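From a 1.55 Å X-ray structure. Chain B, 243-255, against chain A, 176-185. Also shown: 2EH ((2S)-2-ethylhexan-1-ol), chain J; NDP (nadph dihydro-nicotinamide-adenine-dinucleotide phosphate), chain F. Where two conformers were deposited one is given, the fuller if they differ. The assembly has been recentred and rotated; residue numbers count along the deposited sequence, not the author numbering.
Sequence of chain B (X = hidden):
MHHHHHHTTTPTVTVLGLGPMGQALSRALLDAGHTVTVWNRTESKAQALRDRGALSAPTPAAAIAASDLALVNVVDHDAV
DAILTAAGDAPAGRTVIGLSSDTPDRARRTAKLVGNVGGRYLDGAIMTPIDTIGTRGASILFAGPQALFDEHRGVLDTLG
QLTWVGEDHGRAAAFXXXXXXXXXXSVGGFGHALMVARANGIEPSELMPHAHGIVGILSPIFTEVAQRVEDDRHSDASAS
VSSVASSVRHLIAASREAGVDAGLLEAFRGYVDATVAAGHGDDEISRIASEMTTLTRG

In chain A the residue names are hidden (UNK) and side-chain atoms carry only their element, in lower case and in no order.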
# COMPACT_ATOMS: atom_id res chain seq x y z
N SER B 243 -12.73 10.24 -11.79
CA SER B 243 -12.33 8.97 -12.40
C SER B 243 -12.31 7.86 -11.37
O SER B 243 -12.78 6.73 -11.63
CB SER B 243 -10.98 9.17 -13.14
OG SER B 243 -10.66 7.98 -13.88
N VAL B 244 -11.70 8.10 -10.21
CA VAL B 244 -11.66 7.04 -9.18
C VAL B 244 -13.03 6.79 -8.61
O VAL B 244 -13.29 5.68 -8.19
CB VAL B 244 -10.57 7.23 -8.14
CG1 VAL B 244 -10.81 8.33 -7.30
CG2 VAL B 244 -10.37 5.96 -7.32
N ALA B 245 -13.90 7.81 -8.63
CA ALA B 245 -15.28 7.53 -8.17
C ALA B 245 -15.94 6.44 -9.00
O ALA B 245 -16.72 5.59 -8.49
CB ALA B 245 -16.11 8.80 -8.22
N SER B 246 -15.67 6.42 -10.32
CA SER B 246 -16.15 5.37 -11.18
C SER B 246 -15.41 4.07 -10.91
O SER B 246 -15.99 3.01 -10.72
CB SER B 246 -15.91 5.79 -12.61
OG SER B 246 -16.21 4.73 -13.47
N SER B 247 -14.07 4.16 -10.82
CA SER B 247 -13.26 2.95 -10.65
C SER B 247 -13.59 2.17 -9.39
O SER B 247 -13.75 0.94 -9.40
CB SER B 247 -11.78 3.33 -10.72
OG SER B 247 -11.03 2.10 -10.71
N VAL B 248 -13.69 2.88 -8.27
CA VAL B 248 -13.91 2.19 -6.99
C VAL B 248 -15.24 1.42 -6.99
O VAL B 248 -15.27 0.33 -6.39
CB VAL B 248 -13.80 3.17 -5.80
CG1 VAL B 248 -14.99 4.11 -5.72
CG2 VAL B 248 -13.55 2.42 -4.49
N ARG B 249 -16.24 1.92 -7.71
CA ARG B 249 -17.49 1.13 -7.83
C ARG B 249 -17.28 -0.22 -8.49
O ARG B 249 -17.84 -1.24 -8.08
CB ARG B 249 -18.53 1.98 -8.55
CG ARG B 249 -19.07 3.08 -7.68
CD ARG B 249 -19.95 4.02 -8.43
NE ARG B 249 -20.60 4.87 -7.46
CZ ARG B 249 -20.10 5.83 -6.67
NH1 ARG B 249 -18.79 6.16 -6.56
NH2 ARG B 249 -20.99 6.34 -5.82
N HIS B 250 -16.41 -0.23 -9.54
CA HIS B 250 -16.05 -1.49 -10.21
C HIS B 250 -15.40 -2.47 -9.28
O HIS B 250 -15.70 -3.65 -9.26
CB HIS B 250 -15.18 -1.18 -11.42
CG HIS B 250 -15.66 -0.19 -12.34
ND1 HIS B 250 -14.80 0.59 -13.09
CD2 HIS B 250 -16.91 0.27 -12.63
CE1 HIS B 250 -15.48 1.46 -13.75
NE2 HIS B 250 -16.83 1.28 -13.51
N LEU B 251 -14.42 -1.94 -8.48
CA LEU B 251 -13.70 -2.74 -7.52
C LEU B 251 -14.65 -3.38 -6.51
O LEU B 251 -14.45 -4.55 -6.19
CB LEU B 251 -12.58 -1.92 -6.88
CG LEU B 251 -11.64 -1.16 -7.85
CD1 LEU B 251 -10.59 -0.41 -7.04
CD2 LEU B 251 -10.93 -2.14 -8.78
N ILE B 252 -15.57 -2.56 -5.97
CA ILE B 252 -16.56 -3.10 -5.00
C ILE B 252 -17.51 -4.15 -5.64
O ILE B 252 -17.66 -5.21 -5.00
CB ILE B 252 -17.30 -1.91 -4.45
CG1 ILE B 252 -16.40 -1.08 -3.54
CG2 ILE B 252 -18.54 -2.41 -3.68
CD1 ILE B 252 -16.90 0.32 -3.25
N ALA B 253 -17.91 -3.92 -6.81
CA ALA B 253 -18.73 -4.91 -7.57
C ALA B 253 -17.95 -6.20 -7.76
O ALA B 253 -18.43 -7.34 -7.54
CB ALA B 253 -19.16 -4.34 -8.84
N ALA B 254 -16.67 -6.10 -8.17
CA ALA B 254 -15.86 -7.32 -8.34
C ALA B 254 -15.66 -8.06 -7.06
O ALA B 254 -15.64 -9.35 -7.03
CB ALA B 254 -14.55 -6.91 -9.00
N SER B 255 -15.50 -7.37 -5.91
CA SER B 255 -15.32 -8.02 -4.61
C SER B 255 -16.60 -8.84 -4.32
O SER B 255 -16.50 -9.99 -3.90
CB SER B 255 -14.97 -6.99 -3.58
OG SER B 255 -14.78 -7.54 -2.31
N UNK A 176 -6.78 -6.14 -13.50
CA UNK A 176 -6.95 -4.72 -13.18
C UNK A 176 -7.73 -4.64 -11.89
O UNK A 176 -7.37 -3.80 -10.98
o UNK A 176 -8.46 -1.88 -14.92
o UNK A 176 -6.50 -1.98 -13.93
c UNK A 176 -7.69 -4.03 -14.31
c UNK A 176 -7.55 -2.53 -14.37
N UNK A 177 -8.80 -5.41 -11.70
CA UNK A 177 -9.61 -5.33 -10.43
C UNK A 177 -8.72 -5.64 -9.22
O UNK A 177 -8.82 -4.95 -8.20
c UNK A 177 -11.64 -3.32 -12.40
s UNK A 177 -12.67 -4.36 -11.45
c UNK A 177 -11.83 -5.96 -11.52
c UNK A 177 -10.78 -6.28 -10.45
N UNK A 178 -7.86 -6.63 -9.34
CA UNK A 178 -7.03 -7.02 -8.19
C UNK A 178 -5.97 -5.97 -7.94
O UNK A 178 -5.69 -5.55 -6.80
c UNK A 178 -6.38 -8.38 -8.45
N UNK A 179 -5.28 -5.50 -8.97
CA UNK A 179 -4.16 -4.59 -8.87
C UNK A 179 -4.61 -3.20 -8.43
O UNK A 179 -3.95 -2.56 -7.61
c UNK A 179 -3.40 -4.58 -10.19
c UNK A 179 -2.34 -5.84 -12.00
c UNK A 179 -1.64 -6.29 -9.66
c UNK A 179 -2.80 -5.90 -10.58
N UNK A 180 -5.76 -2.72 -8.94
CA UNK A 180 -6.28 -1.39 -8.54
C UNK A 180 -6.82 -1.49 -7.11
O UNK A 180 -6.77 -0.44 -6.43
c UNK A 180 -5.97 0.53 -10.93
c UNK A 180 -7.40 -0.98 -9.49
c UNK A 180 -6.92 -0.62 -10.89
c UNK A 180 -8.16 -0.34 -11.77
N UNK A 181 -7.33 -2.61 -6.66
CA UNK A 181 -7.74 -2.81 -5.27
C UNK A 181 -6.52 -2.58 -4.39
O UNK A 181 -6.54 -1.74 -3.44
o UNK A 181 -8.91 -5.98 -3.76
c UNK A 181 -8.61 -4.76 -3.83
o UNK A 181 -8.63 -3.88 -2.86
c UNK A 181 -8.30 -4.19 -5.16
N UNK A 182 -5.43 -3.23 -4.69
CA UNK A 182 -4.18 -3.00 -3.90
C UNK A 182 -3.79 -1.55 -3.97
O UNK A 182 -3.46 -0.91 -2.94
c UNK A 182 -3.10 -3.88 -4.50
c UNK A 182 -0.70 -4.48 -4.77
c UNK A 182 -1.70 -3.62 -4.02
c UNK A 182 -1.61 -3.79 -2.48
N UNK A 183 -3.76 -0.94 -5.15
CA UNK A 183 -3.31 0.41 -5.32
C UNK A 183 -4.19 1.40 -4.54
O UNK A 183 -3.63 2.19 -3.77
c UNK A 183 -1.25 3.94 -7.07
c UNK A 183 -1.60 2.60 -6.97
c UNK A 183 -2.23 4.88 -7.34
c UNK A 183 -3.29 0.77 -6.81
c UNK A 183 -2.92 2.18 -7.06
c UNK A 183 -3.93 3.15 -7.31
c UNK A 183 -3.55 4.45 -7.50
N UNK A 184 -5.47 1.42 -4.76
CA UNK A 184 -6.34 2.46 -4.17
C UNK A 184 -6.43 2.21 -2.67
O UNK A 184 -6.54 3.24 -1.96
c UNK A 184 -7.22 4.45 -6.57
c UNK A 184 -6.82 5.58 -5.83
c UNK A 184 -7.25 4.57 -7.99
c UNK A 184 -7.60 3.13 -6.20
c UNK A 184 -6.88 5.72 -8.63
c UNK A 184 -7.88 2.50 -7.40
c UNK A 184 -7.73 2.51 -4.85
c UNK A 184 -6.51 6.73 -6.48
c UNK A 184 -6.52 6.80 -7.88
n UNK A 184 -7.65 3.35 -8.44
N UNK A 185 -6.43 1.01 -2.19
CA UNK A 185 -6.49 0.77 -0.73
C UNK A 185 -5.24 1.36 -0.09
O UNK A 185 -5.30 2.04 0.95
c UNK A 185 -6.65 -0.70 -0.43
c UNK A 185 -6.76 -0.96 1.05
o UNK A 185 -7.85 -1.21 -1.04
C7 2EH J . -4.48 4.16 -11.24
C8 2EH J . -2.26 3.28 -12.05
C9 2EH J . -2.51 1.84 -11.59
C12 2EH J . -3.00 6.79 -10.64
C7A 2EH J . -2.97 4.33 -11.26
O7C 2EH J . -5.18 4.63 -12.39
CBA 2EH J . -2.51 5.74 -11.60
CCA 2EH J . -2.16 7.97 -10.58
CCB 2EH J . -2.50 8.87 -9.40
PA NDP F . -10.99 9.79 -16.98
O1A NDP F . -11.06 8.44 -16.42
O2A NDP F . -11.27 10.97 -16.11
O5B NDP F . -11.96 9.85 -18.20
C5B NDP F . -12.14 11.13 -18.92
C4B NDP F . -12.37 10.86 -20.37
O4B NDP F . -13.59 10.07 -20.56
C3B NDP F . -12.58 12.16 -21.18
O3B NDP F . -12.08 11.96 -22.49
C2B NDP F . -14.09 12.28 -21.16
O2B NDP F . -14.65 13.09 -22.16
C1B NDP F . -14.43 10.81 -21.42
N9A NDP F . -15.81 10.45 -21.16
C8A NDP F . -16.45 10.41 -19.93
N7A NDP F . -17.73 10.07 -20.05
C5A NDP F . -17.95 9.99 -21.40
C6A NDP F . -19.08 9.70 -22.21
N6A NDP F . -20.28 9.38 -21.69
N1A NDP F . -18.93 9.73 -23.54
C2A NDP F . -17.74 10.03 -24.07
N3A NDP F . -16.60 10.25 -23.42
C4A NDP F . -16.76 10.23 -22.10
O3 NDP F . -9.60 10.10 -17.74
PN NDP F . -8.13 9.54 -17.75
O1N NDP F . -7.52 10.03 -19.00
O2N NDP F . -7.52 9.88 -16.45
O5D NDP F . -8.29 7.98 -17.74
C5D NDP F . -8.88 7.27 -18.87
C4D NDP F . -8.89 5.81 -18.54
O4D NDP F . -7.50 5.37 -18.36
C3D NDP F . -9.62 5.43 -17.26
O3D NDP F . -10.43 4.28 -17.45
C2D NDP F . -8.51 5.25 -16.24
O2D NDP F . -8.81 4.34 -15.19
C1D NDP F . -7.39 4.71 -17.13
N1N NDP F . -6.05 4.98 -16.56
C2N NDP F . -5.68 6.26 -16.24
C3N NDP F . -4.46 6.52 -15.66
C7N NDP F . -4.09 7.88 -15.29
O7N NDP F . -2.97 8.00 -14.71
N7N NDP F . -4.80 8.97 -15.55
C4N NDP F . -3.57 5.40 -15.33
C5N NDP F . -4.01 4.13 -15.76
C6N NDP F . -5.18 3.94 -16.34
P2B NDP F . -14.70 14.71 -21.86
O1X NDP F . -13.29 15.24 -22.05
O2X NDP F . -15.66 15.20 -22.87
O3X NDP F . -15.19 14.90 -20.43
O HOH W 1 -8.52 3.13 -11.19

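Position 176 carries two side-chain carbons, the second bonded to two oxygens, a short carboxylate. It makes no contact with the chain B stretch. This is Asp A176.

Position 177 has an unbranched chain of two carbons, a sulfur and a terminal carbon; the sulfur lies near His B250 and the carbons near Leu B251 and Ala B254. The thioether identifies Met A177. Its SD lies 3.8 Å from His B250 O, its CG 3.8 Å from Ala B254 CB, and its CE 3.9 Å from Leu B251 CD2, so the thioether spans one turn of the chain B helix.

Position 178 has a single carbon, directed away from chain B: Ala A178. Position 179 has four carbons forked at the second and also points away; the fork fits leucine, Leu A179.

Position 180 repeats that four-carbon fork but points toward chain B, its carbons meeting Leu B251 and Ser B247. It is Leu A180, with CB 3.8 Å from Leu B251 CD2 and CD1 3.9 Å from Ser B247 OG. Its CD2 lies 3.8 Å from C9 of the 2-ethylhexanol.

At position 181 two carbons, the second with two oxygens, again mark a carboxylate, and the backbone N lies near Leu B251. This is Asp A181. Its backbone meets chain B more closely than its side chain: N is 4.0 Å from Leu B251 CD1.

Position 182, another four-carbon fork, is out of reach of chain B: Leu A182. Position 183 has one carbon followed by a six-carbon ring, hence Phe A183; one ring face is covered by 2-ethylhexanol C7A, 3.8 Å from CE2.

Position 184 shows one carbon leading to fused five- and six-membered rings with eight carbons and one nitrogen, an indole whose six-membered ring lies under Val B244: Trp A184. Val B244 CG2 sits 3.5 Å from the centroid of that ring and 13° off the normal, a CH-pi contact over the face. Leu B251 CD1 approaches CD1 obliquely at 4.0 Å.

Position 185 has one carbon bearing an oxygen and a carbon, as in threonine. Thr A185 turns its hydroxyl back to its own helix, OG1 donating to Asp A181 O at 2.8 Å.

The helices cross at -115° with axes 9.7 Å apart at closest approach, burying 400 Å² in total. Leu B251 is the central knob, seated among Met A177, Leu A180, Asp A181 and Trp A184; its m,t rotamer brings the side-chain end nearer although CA-to-CB points sideways. No direct hydrogen bond crosses the interface. Instead, one water accepts from Trp A184 NE1 at 2.9 Å and hydrogen-bonds Ser B247 OG at 2.8 Å, linking the polar atoms beside a mainly apolar contact.

Chain A (176-185) DMALLDLFWT
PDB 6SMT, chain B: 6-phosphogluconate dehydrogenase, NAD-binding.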